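Local coordinates for protein yciO (PDB 1K7J), which is a SUA5-family protein of unknown function that may bind double-stranded RNA, at residues T182-L187 and V193-G198; G62-L67 and T98-G103; S73-Y78 and I119-P124. All blocks are in the same frame, centred on the assembly; numbering follows the deposited sequence.

Overall arrangement
All three contacts belong to the same mixed sheet but sample it at different depths. Interaction 1 pairs 183-186 with the outermost strand 193-196 and is partly buried, with Val193 and Val195 exposed; its chemistry is backbone hydrogen bonding plus an arginine that holds a sulfate. Interactions 2 and 3 are buried, with centres about 9 Å apart, and both involve strand 118-122: it lies between the two strands of interaction 2 and gives Met121 to interaction 3. Interaction 2 relies on one water and a few van der Waals touches, interaction 3 on apolar packing. Strand 97-102 links interaction 2 to interaction 1, through the hydroxyls of Thr98 and Thr182 and backbone bonds.

Interaction 1. Residues T182-L187 and V193-G198; sequences TTVIDL and VVVREG. With SO4 (sulfate ion), chain B.
The guanidinium of Arg196 has the methyl CG2 of Val184 over one face, 3.6 Å from CZ, while polar partners line its edge: Thr182 O and sulfate oxygens. The contact is a beta hairpin of strands 183-186 and 193-196, at the margin of the sheet. A side-on grip reaches Thr182 through two nitrogens, Arg196 NE to the carbonyl O at 2.9 Å and Arg196 NH2 to OG1 at 3.0 Å, both acceptors within 7° of the guanidinium plane; OG1 also bonds Thr98. The arginine chain runs extended and then bends at chi3 (71°), which turns the head back over the neighbouring strand. Farther along its edge NH1 meets sulfate O3 at 2.8 Å and NH2 meets O1 at 3.0 Å; Ser144 and Arg57 also bond the ion, which probably came from the crystallisation liquor but is consistent with an anion-binding pocket. An alanine here would lose both grips, and would probably leave the sulfate short of one cationic partner and Val184 CG2 less covered. The pairing is regular at Asp186 and Val193, joined by two backbone bonds, but then slips by one residue in a classic beta bulge, where Val195 and Arg196 both face Val184. The evidence is a shared acceptor: Val184 O takes Val195 N at 2.8 Å, tilted from the carbonyl plane, and Arg196 N at 3.3 Å, in that plane on a lone pair.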
# COMPACT_ATOMS: atom_id res chain seq x y z
N THR A 182 2.82 2.60 8.68
CA THR A 182 1.92 1.64 9.32
C THR A 182 2.69 0.75 10.29
O THR A 182 3.91 0.60 10.19
CB THR A 182 1.28 0.68 8.30
OG1 THR A 182 2.31 -0.04 7.61
CG2 THR A 182 0.42 1.43 7.30
N THR A 183 1.96 0.17 11.23
CA THR A 183 2.57 -0.77 12.14
C THR A 183 2.49 -2.07 11.35
O THR A 183 1.44 -2.41 10.81
CB THR A 183 1.75 -0.89 13.43
OG1 THR A 183 2.01 0.26 14.24
CG2 THR A 183 2.13 -2.16 14.20
N VAL A 184 3.62 -2.77 11.24
CA VAL A 184 3.65 -4.01 10.48
C VAL A 184 3.66 -5.19 11.43
O VAL A 184 4.53 -5.31 12.29
CB VAL A 184 4.91 -4.06 9.58
CG1 VAL A 184 4.91 -5.35 8.76
CG2 VAL A 184 4.93 -2.85 8.65
N ILE A 185 2.67 -6.06 11.27
CA ILE A 185 2.54 -7.25 12.11
C ILE A 185 2.60 -8.49 11.23
O ILE A 185 1.85 -8.61 10.26
CB ILE A 185 1.18 -7.29 12.84
CG1 ILE A 185 0.95 -6.00 13.63
CG2 ILE A 185 1.12 -8.51 13.76
CD1 ILE A 185 1.93 -5.78 14.77
N ASP A 186 3.50 -9.41 11.56
CA ASP A 186 3.60 -10.66 10.81
C ASP A 186 2.64 -11.60 11.54
O ASP A 186 2.81 -11.85 12.74
CB ASP A 186 5.02 -11.22 10.86
CG ASP A 186 5.18 -12.48 10.03
OD1 ASP A 186 4.27 -13.34 10.05
OD2 ASP A 186 6.23 -12.63 9.36
N LEU A 187 1.64 -12.10 10.84
CA LEU A 187 0.64 -12.98 11.45
C LEU A 187 0.81 -14.46 11.11
O LEU A 187 -0.02 -15.28 11.50
CB LEU A 187 -0.77 -12.53 11.05
CG LEU A 187 -1.23 -11.16 11.53
CD1 LEU A 187 -2.60 -10.84 10.95
CD2 LEU A 187 -1.27 -11.14 13.06
N VAL A 193 4.07 -11.08 15.35
CA VAL A 193 5.37 -10.49 15.61
C VAL A 193 5.36 -9.07 15.06
O VAL A 193 4.91 -8.83 13.94
CB VAL A 193 6.50 -11.28 14.93
CG1 VAL A 193 7.82 -10.54 15.08
CG2 VAL A 193 6.60 -12.67 15.54
N VAL A 194 5.82 -8.12 15.87
CA VAL A 194 5.87 -6.74 15.44
C VAL A 194 7.12 -6.52 14.60
O VAL A 194 8.25 -6.58 15.10
CB VAL A 194 5.89 -5.77 16.65
CG1 VAL A 194 5.95 -4.33 16.16
CG2 VAL A 194 4.66 -5.99 17.51
N VAL A 195 6.92 -6.28 13.31
CA VAL A 195 8.01 -6.04 12.38
C VAL A 195 8.40 -4.57 12.41
O VAL A 195 9.57 -4.22 12.27
CB VAL A 195 7.59 -6.44 10.95
CG1 VAL A 195 8.66 -6.02 9.95
CG2 VAL A 195 7.37 -7.94 10.89
N ARG A 196 7.40 -3.71 12.58
CA ARG A 196 7.62 -2.27 12.64
C ARG A 196 6.55 -1.60 13.48
O ARG A 196 5.37 -1.86 13.30
CB ARG A 196 7.59 -1.66 11.23
CG ARG A 196 7.74 -0.14 11.24
CD ARG A 196 7.84 0.43 9.83
NE ARG A 196 6.57 0.35 9.11
CZ ARG A 196 6.47 0.31 7.78
NH1 ARG A 196 7.56 0.34 7.03
NH2 ARG A 196 5.27 0.25 7.21
N GLU A 197 6.97 -0.74 14.40
CA GLU A 197 5.98 -0.04 15.21
C GLU A 197 5.68 1.29 14.52
O GLU A 197 6.56 2.14 14.37
CB GLU A 197 6.49 0.21 16.63
CG GLU A 197 5.49 1.00 17.48
CD GLU A 197 5.66 0.77 18.97
OE1 GLU A 197 6.81 0.59 19.42
OE2 GLU A 197 4.63 0.78 19.68
N GLY A 198 4.44 1.45 14.09
CA GLY A 198 4.02 2.66 13.42
C GLY A 198 2.76 3.25 14.03
O GLY A 198 2.59 3.25 15.25
S SO4 B . 6.37 -0.87 3.61
O1 SO4 B . 5.21 -0.27 4.30
O2 SO4 B . 6.51 -0.28 2.27
O3 SO4 B . 7.60 -0.61 4.39
O4 SO4 B . 6.16 -2.32 3.50

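Interaction 2. Residues G62-L67 and T98-G103; sequences GHNFTL and TFILKG
Thr66 and Thr98 are joined through water: one molecule lies 2.8 Å from Thr66 OG1 and 2.8 Å from Thr98 OG1, with both contacts passing as hydrogen bonds. Through Thr98 the bridge reaches Thr182, just before strand 183-186, and the Thr66 side chain lies about 4 Å from the bound sulfate. Direct hydrogen bonds between 62-67 and 98-103 are lacking, because strand 118-122 runs between them in the sheet and exchanges backbone bonds with Phe65 and Leu67. Van der Waals contact supplies the rest. Ile100 lays its CG2 branch, anti to the backbone N, against the side chain of Asn64, which arrives from the opposite direction, CG2 standing 4.2 Å from Asn64 CG. Thr98 CG2 approaches Thr66 OG1 no closer than 4.3 Å. Even so, the CA atoms of Thr66 and Thr98 are only 7.7 Å apart, near for strands that are not neighbours, which points to a sheet curled about 118-122. Side chains can thus meet across an intervening strand, whose Arg122 touches both threonines, and two hydroxyls too far apart for a direct bond are coupled by the water.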
# COMPACT_ATOMS: atom_id res chain seq x y z
N GLY A 62 14.45 -9.55 1.59
CA GLY A 62 13.38 -10.23 2.30
C GLY A 62 12.24 -9.31 2.65
O GLY A 62 11.32 -9.71 3.36
N HIS A 63 12.28 -8.07 2.17
CA HIS A 63 11.21 -7.13 2.47
C HIS A 63 10.02 -7.40 1.56
O HIS A 63 10.16 -7.53 0.34
CB HIS A 63 11.68 -5.68 2.30
CG HIS A 63 10.84 -4.69 3.04
ND1 HIS A 63 9.54 -4.41 2.69
CD2 HIS A 63 11.11 -3.93 4.13
CE1 HIS A 63 9.04 -3.53 3.54
NE2 HIS A 63 9.98 -3.22 4.42
N ASN A 64 8.85 -7.49 2.17
CA ASN A 64 7.61 -7.78 1.46
C ASN A 64 7.02 -6.62 0.67
O ASN A 64 7.23 -5.45 1.00
CB ASN A 64 6.55 -8.24 2.46
CG ASN A 64 6.81 -9.63 2.99
OD1 ASN A 64 6.52 -10.62 2.33
ND2 ASN A 64 7.38 -9.71 4.19
N PHE A 65 6.29 -6.97 -0.38
CA PHE A 65 5.58 -5.99 -1.18
C PHE A 65 4.30 -5.80 -0.36
O PHE A 65 4.12 -6.46 0.67
CB PHE A 65 5.21 -6.54 -2.55
CG PHE A 65 6.29 -6.40 -3.58
CD1 PHE A 65 6.60 -5.15 -4.10
CD2 PHE A 65 6.99 -7.51 -4.03
CE1 PHE A 65 7.59 -5.01 -5.06
CE2 PHE A 65 7.98 -7.38 -4.99
CZ PHE A 65 8.28 -6.13 -5.51
N THR A 66 3.43 -4.92 -0.82
CA THR A 66 2.17 -4.69 -0.13
C THR A 66 1.03 -4.72 -1.13
O THR A 66 1.17 -4.24 -2.25
CB THR A 66 2.15 -3.31 0.56
OG1 THR A 66 3.17 -3.26 1.57
CG2 THR A 66 0.79 -3.05 1.22
N LEU A 67 -0.08 -5.33 -0.73
CA LEU A 67 -1.26 -5.33 -1.58
C LEU A 67 -2.23 -4.42 -0.84
O LEU A 67 -2.61 -4.71 0.30
CB LEU A 67 -1.85 -6.73 -1.74
CG LEU A 67 -1.08 -7.71 -2.64
CD1 LEU A 67 -1.89 -8.99 -2.78
CD2 LEU A 67 -0.84 -7.09 -4.01
N THR A 98 -0.19 -3.02 8.42
CA THR A 98 0.18 -3.84 7.27
C THR A 98 0.35 -5.21 7.92
O THR A 98 1.09 -5.35 8.89
CB THR A 98 1.51 -3.42 6.64
OG1 THR A 98 1.37 -2.12 6.07
CG2 THR A 98 1.90 -4.41 5.54
N PHE A 99 -0.36 -6.21 7.41
CA PHE A 99 -0.28 -7.55 7.97
C PHE A 99 0.45 -8.49 7.03
O PHE A 99 0.06 -8.62 5.87
CB PHE A 99 -1.69 -8.07 8.25
CG PHE A 99 -2.49 -7.21 9.18
CD1 PHE A 99 -2.16 -7.15 10.53
CD2 PHE A 99 -3.57 -6.46 8.72
CE1 PHE A 99 -2.90 -6.35 11.41
CE2 PHE A 99 -4.31 -5.66 9.59
CZ PHE A 99 -3.97 -5.60 10.94
N ILE A 100 1.50 -9.13 7.51
CA ILE A 100 2.25 -10.05 6.66
C ILE A 100 1.59 -11.43 6.73
O ILE A 100 1.45 -12.01 7.81
CB ILE A 100 3.72 -10.17 7.10
CG1 ILE A 100 4.36 -8.78 7.17
CG2 ILE A 100 4.48 -11.06 6.12
CD1 ILE A 100 4.17 -7.94 5.93
N LEU A 101 1.18 -11.92 5.57
CA LEU A 101 0.53 -13.22 5.45
C LEU A 101 1.01 -13.93 4.19
O LEU A 101 1.68 -13.34 3.35
CB LEU A 101 -0.99 -13.02 5.36
CG LEU A 101 -1.68 -12.45 6.60
CD1 LEU A 101 -2.96 -11.73 6.20
CD2 LEU A 101 -1.97 -13.57 7.59
N LYS A 102 0.68 -15.21 4.07
CA LYS A 102 1.06 -15.95 2.88
C LYS A 102 0.07 -15.58 1.79
O LYS A 102 -1.14 -15.55 2.03
CB LYS A 102 1.01 -17.46 3.15
CG LYS A 102 2.06 -17.93 4.14
CD LYS A 102 2.06 -19.45 4.26
CE LYS A 102 2.41 -20.11 2.94
NZ LYS A 102 2.45 -21.60 3.05
N GLY A 103 0.58 -15.30 0.59
CA GLY A 103 -0.29 -14.93 -0.51
C GLY A 103 -0.91 -16.13 -1.20
O GLY A 103 -0.31 -17.20 -1.26
O HOH W 1 2.74 -1.50 3.75

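Interaction 3. Residues S73-Y78 and I119-P124; sequences SELSTY and IGMRVP
Met121, present as selenomethionine, buries the most surface here and meets Leu75 at two levels. Its CB lies 3.5 Å from Leu75 CD1, tighter than ordinary carbon contact, and 3.6 Å from Leu75 CG, so the base of the Met121 side chain is pressed against the isobutyl fork. The chain then folds at chi2 (-55°) and chi3 (-70°) and swings the terminal methyl back toward the helix, where CE sits 3.6 Å from Leu75 O and 3.6 Å from Tyr78 CB. The two side chains cross at a slant, each covering part of the other.

Leu75 points from the helix toward the strand with CG anti to its backbone N (chi1 179°), which aims the fork at the strand. CD1 wedges between Met121 and Val123, 4.2 Å from Val123 CG2, the Leu75 and Val123 side chains crossing at about a right angle. Leu101, from the adjacent strand 97-102, touches both Leu75 and Met121 and broadens the apolar patch. This is a helix laid on a sheet in a mixed alpha/beta fold of the YrdC-like family: helix 72-78, which follows strand 66-68 in the chain, covers one face of strand 118-122. Arg122 points to the opposite face and bonds Ser144, which also binds the sulfate.

Tyr78, one helical turn after Leu75, contributes its CB to the methyl of Met121, while the end of its side chain leads away, and the side chain touches Pro139. Glu74 O lies at the edge of the Tyr78 ring, in its plane. The same oxygen accepts from both Thr77 N at 2.9 Å and Tyr78 N at 3.2 Å, the first an i to i-3 bond, evidence of a tightened last turn on which Tyr78 is carried.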
# COMPACT_ATOMS: atom_id res chain seq x y z
N SER A 73 -12.60 -8.56 3.32
CA SER A 73 -13.05 -9.58 2.38
C SER A 73 -12.05 -9.74 1.24
O SER A 73 -11.64 -10.85 0.90
CB SER A 73 -14.42 -9.23 1.81
OG SER A 73 -14.82 -10.17 0.83
N GLU A 74 -11.65 -8.61 0.64
CA GLU A 74 -10.69 -8.67 -0.45
C GLU A 74 -9.35 -9.17 0.06
O GLU A 74 -8.67 -9.95 -0.61
CB GLU A 74 -10.51 -7.29 -1.09
CG GLU A 74 -9.55 -7.31 -2.27
CD GLU A 74 -9.72 -6.12 -3.19
OE1 GLU A 74 -9.25 -5.01 -2.84
OE2 GLU A 74 -10.34 -6.28 -4.26
N LEU A 75 -8.96 -8.73 1.25
CA LEU A 75 -7.70 -9.17 1.84
C LEU A 75 -7.71 -10.70 1.98
O LEU A 75 -6.72 -11.37 1.68
CB LEU A 75 -7.51 -8.51 3.21
CG LEU A 75 -6.25 -8.86 4.01
CD1 LEU A 75 -5.94 -7.72 4.98
CD2 LEU A 75 -6.43 -10.17 4.76
N SER A 76 -8.85 -11.24 2.39
CA SER A 76 -9.01 -12.67 2.59
C SER A 76 -9.07 -13.46 1.29
O SER A 76 -9.05 -14.70 1.29
CB SER A 76 -10.26 -12.94 3.42
OG SER A 76 -10.15 -12.30 4.68
N THR A 77 -9.15 -12.75 0.17
CA THR A 77 -9.20 -13.37 -1.14
C THR A 77 -7.78 -13.53 -1.67
O THR A 77 -7.45 -14.50 -2.35
CB THR A 77 -10.00 -12.50 -2.14
OG1 THR A 77 -11.33 -12.31 -1.64
CG2 THR A 77 -10.07 -13.16 -3.51
N TYR A 78 -6.92 -12.57 -1.32
CA TYR A 78 -5.54 -12.57 -1.78
C TYR A 78 -4.51 -13.14 -0.81
O TYR A 78 -3.34 -13.25 -1.16
CB TYR A 78 -5.13 -11.15 -2.19
CG TYR A 78 -5.79 -10.72 -3.48
CD1 TYR A 78 -7.14 -10.38 -3.52
CD2 TYR A 78 -5.07 -10.71 -4.68
CE1 TYR A 78 -7.77 -10.04 -4.72
CE2 TYR A 78 -5.69 -10.37 -5.88
CZ TYR A 78 -7.03 -10.04 -5.90
OH TYR A 78 -7.64 -9.72 -7.09
N ILE A 119 3.46 -11.71 1.74
CA ILE A 119 3.24 -10.39 1.18
C ILE A 119 2.44 -9.60 2.21
O ILE A 119 1.66 -10.18 2.97
CB ILE A 119 2.49 -10.47 -0.18
CG1 ILE A 119 2.37 -9.07 -0.79
CG2 ILE A 119 1.13 -11.12 0.00
CD1 ILE A 119 2.04 -9.09 -2.28
N GLY A 120 2.66 -8.29 2.25
CA GLY A 120 1.95 -7.46 3.21
C GLY A 120 0.56 -7.10 2.71
O GLY A 120 0.40 -6.72 1.55
N MSE A 121 -0.43 -7.22 3.59
CA MSE A 121 -1.81 -6.91 3.25
C MSE A 121 -2.17 -5.64 4.00
O MSE A 121 -1.94 -5.54 5.21
CB MSE A 121 -2.72 -8.07 3.66
CG MSE A 121 -2.27 -9.43 3.09
SE MSE A 121 -2.06 -9.45 1.16
CE MSE A 121 -3.92 -9.33 0.68
N ARG A 122 -2.75 -4.67 3.30
CA ARG A 122 -3.06 -3.39 3.92
C ARG A 122 -4.36 -2.78 3.43
O ARG A 122 -4.56 -2.60 2.23
CB ARG A 122 -1.88 -2.45 3.64
CG ARG A 122 -1.96 -1.04 4.19
CD ARG A 122 -0.63 -0.37 3.86
NE ARG A 122 -0.64 1.09 4.01
CZ ARG A 122 0.42 1.85 3.76
NH1 ARG A 122 1.55 1.29 3.36
NH2 ARG A 122 0.34 3.17 3.92
N VAL A 123 -5.25 -2.48 4.37
CA VAL A 123 -6.54 -1.86 4.05
C VAL A 123 -6.45 -0.40 4.51
O VAL A 123 -6.40 -0.13 5.70
CB VAL A 123 -7.70 -2.54 4.80
CG1 VAL A 123 -9.01 -1.84 4.48
CG2 VAL A 123 -7.77 -4.02 4.42
N PRO A 124 -6.43 0.55 3.56
CA PRO A 124 -6.35 1.97 3.90
C PRO A 124 -7.70 2.51 4.38
O PRO A 124 -8.74 2.00 3.98
CB PRO A 124 -5.89 2.61 2.60
CG PRO A 124 -6.61 1.79 1.57
CD PRO A 124 -6.45 0.36 2.09